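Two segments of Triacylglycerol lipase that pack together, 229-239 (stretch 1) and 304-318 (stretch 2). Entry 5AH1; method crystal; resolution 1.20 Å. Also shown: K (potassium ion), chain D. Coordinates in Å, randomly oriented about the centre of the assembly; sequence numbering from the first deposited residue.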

# COMPACT_ATOMS: atom_id res chain seq x y z
N THR A 229 -2.12 -3.56 -5.08
CA THR A 229 -2.02 -4.10 -3.73
C THR A 229 -1.83 -5.63 -3.73
O THR A 229 -2.51 -6.34 -4.46
CB THR A 229 -3.29 -3.75 -2.92
OG1 THR A 229 -3.31 -2.34 -2.73
CG2 THR A 229 -3.35 -4.45 -1.56
N PRO A 230 -0.90 -6.12 -2.90
CA PRO A 230 -0.74 -7.57 -2.72
C PRO A 230 -1.86 -8.14 -1.84
O PRO A 230 -1.64 -8.53 -0.70
CB PRO A 230 0.62 -7.69 -2.05
CG PRO A 230 0.72 -6.43 -1.23
CD PRO A 230 0.07 -5.36 -2.07
N ASN A 231 -3.08 -8.16 -2.36
CA ASN A 231 -4.19 -8.65 -1.57
C ASN A 231 -4.06 -10.14 -1.23
O ASN A 231 -4.58 -10.60 -0.21
CB ASN A 231 -5.52 -8.36 -2.26
CG ASN A 231 -5.98 -6.91 -2.10
OD1 ASN A 231 -6.09 -6.41 -0.98
ND2 ASN A 231 -6.29 -6.25 -3.21
N ASP A 232 -3.34 -10.88 -2.08
CA ASP A 232 -2.92 -12.25 -1.80
C ASP A 232 -1.40 -12.37 -1.63
O ASP A 232 -0.85 -13.45 -1.78
CB ASP A 232 -3.39 -13.20 -2.92
CG ASP A 232 -4.88 -13.43 -2.91
OD1 ASP A 232 -5.49 -13.45 -1.82
OD2 ASP A 232 -5.43 -13.63 -4.02
N GLY A 233 -0.74 -11.28 -1.25
CA GLY A 233 0.70 -11.29 -1.08
C GLY A 233 1.44 -11.09 -2.40
O GLY A 233 0.84 -10.94 -3.47
N THR A 234 2.75 -11.07 -2.31
CA THR A 234 3.60 -11.05 -3.47
C THR A 234 4.68 -12.10 -3.31
O THR A 234 5.32 -12.20 -2.26
CB THR A 234 4.24 -9.67 -3.72
OG1 THR A 234 5.23 -9.85 -4.72
CG2 THR A 234 4.85 -9.05 -2.45
N THR A 235 4.92 -12.85 -4.37
CA THR A 235 5.96 -13.86 -4.33
C THR A 235 7.36 -13.25 -4.32
O THR A 235 8.32 -13.95 -4.05
CB THR A 235 5.83 -14.91 -5.45
OG1 THR A 235 6.02 -14.29 -6.72
CG2 THR A 235 4.49 -15.63 -5.37
N LEU A 236 7.47 -11.94 -4.51
CA LEU A 236 8.75 -11.27 -4.30
C LEU A 236 9.20 -11.43 -2.85
O LEU A 236 10.39 -11.67 -2.58
CB LEU A 236 8.68 -9.79 -4.68
CG LEU A 236 10.02 -9.05 -4.63
CD1 LEU A 236 11.05 -9.68 -5.56
CD2 LEU A 236 9.80 -7.60 -4.97
N SER A 237 8.27 -11.34 -1.91
CA SER A 237 8.64 -11.63 -0.53
C SER A 237 8.94 -13.11 -0.35
O SER A 237 9.95 -13.47 0.27
CB SER A 237 7.58 -11.18 0.47
OG SER A 237 8.02 -11.58 1.75
N ASP A 238 8.09 -13.99 -0.87
CA ASP A 238 8.30 -15.42 -0.71
C ASP A 238 9.71 -15.85 -1.14
O ASP A 238 10.37 -16.64 -0.47
CB ASP A 238 7.31 -16.22 -1.55
CG ASP A 238 5.86 -16.03 -1.14
OD1 ASP A 238 5.54 -15.23 -0.26
OD2 ASP A 238 5.01 -16.69 -1.77
N LEU A 239 10.18 -15.32 -2.27
CA LEU A 239 11.37 -15.82 -2.92
C LEU A 239 12.68 -15.24 -2.34
O LEU A 239 13.75 -15.81 -2.58
CB LEU A 239 11.31 -15.65 -4.44
CG LEU A 239 11.39 -14.24 -5.05
CD1 LEU A 239 12.82 -13.79 -5.26
CD2 LEU A 239 10.65 -14.24 -6.37
N ALA A 304 6.42 -6.18 8.10
CA ALA A 304 5.86 -6.09 6.75
C ALA A 304 6.25 -7.25 5.84
O ALA A 304 5.44 -7.70 5.04
CB ALA A 304 6.25 -4.77 6.08
N THR A 305 7.48 -7.72 5.94
CA THR A 305 7.97 -8.76 5.04
C THR A 305 7.16 -10.05 5.17
O THR A 305 6.90 -10.73 4.17
CB THR A 305 9.50 -8.97 5.24
OG1 THR A 305 9.81 -8.95 6.63
CG2 THR A 305 10.25 -7.84 4.58
N TYR A 306 6.70 -10.37 6.38
CA TYR A 306 5.81 -11.51 6.57
C TYR A 306 4.42 -11.21 5.99
O TYR A 306 3.85 -12.02 5.26
CB TYR A 306 5.68 -11.89 8.05
CG TYR A 306 4.64 -12.96 8.24
CD1 TYR A 306 4.92 -14.30 8.01
CD2 TYR A 306 3.34 -12.63 8.61
CE1 TYR A 306 3.96 -15.27 8.16
CE2 TYR A 306 2.38 -13.59 8.75
CZ TYR A 306 2.68 -14.91 8.54
OH TYR A 306 1.69 -15.86 8.68
N ASP A 307 3.88 -10.05 6.32
CA ASP A 307 2.53 -9.69 5.89
C ASP A 307 2.40 -9.56 4.37
O ASP A 307 1.29 -9.69 3.82
CB ASP A 307 2.11 -8.39 6.59
CG ASP A 307 1.43 -8.62 7.94
OD1 ASP A 307 1.33 -9.80 8.38
OD2 ASP A 307 0.99 -7.62 8.55
N LEU A 308 3.51 -9.27 3.69
CA LEU A 308 3.59 -9.20 2.24
C LEU A 308 3.70 -10.54 1.55
O LEU A 308 3.42 -10.64 0.35
CB LEU A 308 4.77 -8.33 1.81
CG LEU A 308 4.61 -6.84 2.12
CD1 LEU A 308 5.94 -6.12 1.95
CD2 LEU A 308 3.55 -6.18 1.23
N SER A 309 4.16 -11.56 2.28
CA SER A 309 4.32 -12.88 1.69
C SER A 309 2.95 -13.49 1.42
O SER A 309 1.94 -13.07 2.00
CB SER A 309 5.11 -13.80 2.63
OG SER A 309 4.36 -14.20 3.77
N THR A 310 2.88 -14.49 0.55
CA THR A 310 1.58 -15.09 0.25
C THR A 310 0.99 -15.78 1.49
O THR A 310 -0.21 -15.67 1.73
CB THR A 310 1.65 -16.02 -0.96
OG1 THR A 310 2.57 -17.08 -0.73
CG2 THR A 310 2.06 -15.23 -2.22
N GLU A 311 1.82 -16.47 2.27
CA GLU A 311 1.34 -17.04 3.52
C GLU A 311 0.76 -15.97 4.46
O GLU A 311 -0.29 -16.17 5.09
CB GLU A 311 2.49 -17.76 4.22
CG GLU A 311 2.14 -18.46 5.54
CD GLU A 311 3.36 -18.97 6.29
OE1 GLU A 311 4.43 -18.33 6.17
OE2 GLU A 311 3.26 -20.01 6.99
N GLY A 312 1.47 -14.86 4.62
CA GLY A 312 1.06 -13.84 5.55
C GLY A 312 -0.17 -13.08 5.09
O GLY A 312 -1.03 -12.73 5.90
N ALA A 313 -0.27 -12.85 3.79
CA ALA A 313 -1.44 -12.19 3.22
C ALA A 313 -2.66 -13.11 3.36
O ALA A 313 -3.76 -12.64 3.67
CB ALA A 313 -1.18 -11.84 1.77
N GLN A 314 -2.47 -14.40 3.11
CA GLN A 314 -3.54 -15.36 3.32
C GLN A 314 -4.02 -15.30 4.76
O GLN A 314 -5.22 -15.28 5.03
CB GLN A 314 -3.04 -16.76 2.99
CG GLN A 314 -4.05 -17.86 3.25
CD GLN A 314 -3.53 -19.20 2.75
OE1 GLN A 314 -3.95 -19.70 1.73
NE2 GLN A 314 -2.57 -19.76 3.48
N GLU A 315 -3.07 -15.27 5.71
CA GLU A 315 -3.47 -15.17 7.11
C GLU A 315 -4.31 -13.91 7.40
O GLU A 315 -5.30 -13.98 8.10
CB GLU A 315 -2.25 -15.22 8.03
CG GLU A 315 -2.64 -15.26 9.51
CD GLU A 315 -1.47 -15.26 10.48
OE1 GLU A 315 -0.35 -14.93 10.08
OE2 GLU A 315 -1.69 -15.54 11.68
N LEU A 316 -3.87 -12.76 6.89
CA LEU A 316 -4.63 -11.52 7.02
C LEU A 316 -6.05 -11.70 6.47
O LEU A 316 -7.02 -11.29 7.10
CB LEU A 316 -3.91 -10.38 6.31
CG LEU A 316 -4.49 -8.99 6.59
CD1 LEU A 316 -4.05 -8.50 7.97
CD2 LEU A 316 -4.10 -7.99 5.52
N ASN A 317 -6.14 -12.36 5.33
CA ASN A 317 -7.41 -12.53 4.66
C ASN A 317 -8.39 -13.38 5.45
O ASN A 317 -9.60 -13.28 5.22
CB ASN A 317 -7.18 -13.16 3.29
CG ASN A 317 -6.44 -12.26 2.34
OD1 ASN A 317 -6.29 -11.06 2.59
ND2 ASN A 317 -6.02 -12.82 1.20
N THR A 318 -7.89 -14.24 6.34
CA THR A 318 -8.80 -15.08 7.11
C THR A 318 -9.62 -14.31 8.14
O THR A 318 -10.59 -14.84 8.67
CB THR A 318 -8.08 -16.26 7.81
OG1 THR A 318 -7.22 -15.74 8.82
CG2 THR A 318 -7.33 -17.11 6.80
K K D . 11.11 -15.45 1.83
O HOH W 1 4.64 -17.29 1.87

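The most unusual feature of this contact is how tightly Gly233 is pressed against the junction between two helices. Gly233 CA lies 3.1 Å from Leu308 O and 4.1 Å from Thr310 CA, and a CB built on Gly233 would sit 2.6 Å from Ser309 O and 2.6 Å from Thr310 CA, a clash with each. The backbone makes the same demand: with phi 83° and psi 179°, a side chain would also be jammed against the carbonyl oxygen of Asp232. Glycine thus meets two requirements at once. It also closes a type I turn that begins at Pro230, with Gly233 N donating to Pro230 O (2.9 Å).

Ala313 faces this turn, and its small methyl group permits a close approach: Ala313 CB is 3.1 Å from Gly233 N. Next to it, Thr310 CA makes a CA-H...O contact with Asp232 O at 3.6 Å. That carbonyl has no conventional hydrogen-bond partner in the model, so the contact is modest compensation for its burial. One helical turn beyond Ala313, Asn317 reaches the second residue of the turn, Asn317 ND2 donating to Asn231 O (3.0 Å); an amide suits the site because its NH2 can donate to a backbone carbonyl. On the apolar side, Pro230 CG packs against Leu308 CD2 at 3.8 Å.

Past the glycine, Thr234 N donates to Leu308 O (2.8 Å), a backbone bond that ties the two stretches together next to the N-cap Ser309 on one side and at the N-cap Thr234 on the other. Both helix entries are capped by a hydroxyl side chain. Thr234 OG1 accepts from Leu236 N (3.1 Å), while Ser309 OG accepts from Gly312 N (3.1 Å) and donates to Tyr306 O (2.7 Å), linking the end of one helix to the start of the next.

The helix that follows Thr234 then supplies polar side chains. Ser237 points toward the other stretch, and Ser237 OG donates to Thr305 O (2.8 Å); serine suits the place because its hydroxyl lies one bond from CB and meets Thr305 O directly. Ser237 CB also packs 4.2 Å from Leu308 CB. Asp238 starts out sideways, but its carboxylate ends against the first turn of the opposing helix. Asp238 OD1 accepts from Thr310 N (2.9 Å) and Asp238 OD2 from Thr310 OG1 (2.7 Å). The two oxygens of the carboxylate therefore match the two donors of a single threonine, one backbone and one side chain, and place negative charge near a helix N-terminus, where the dipole favours it. A water extends this link, accepting from Glu311 N (3.0 Å) and donating weakly to Asp238 OD1 (3.1 Å).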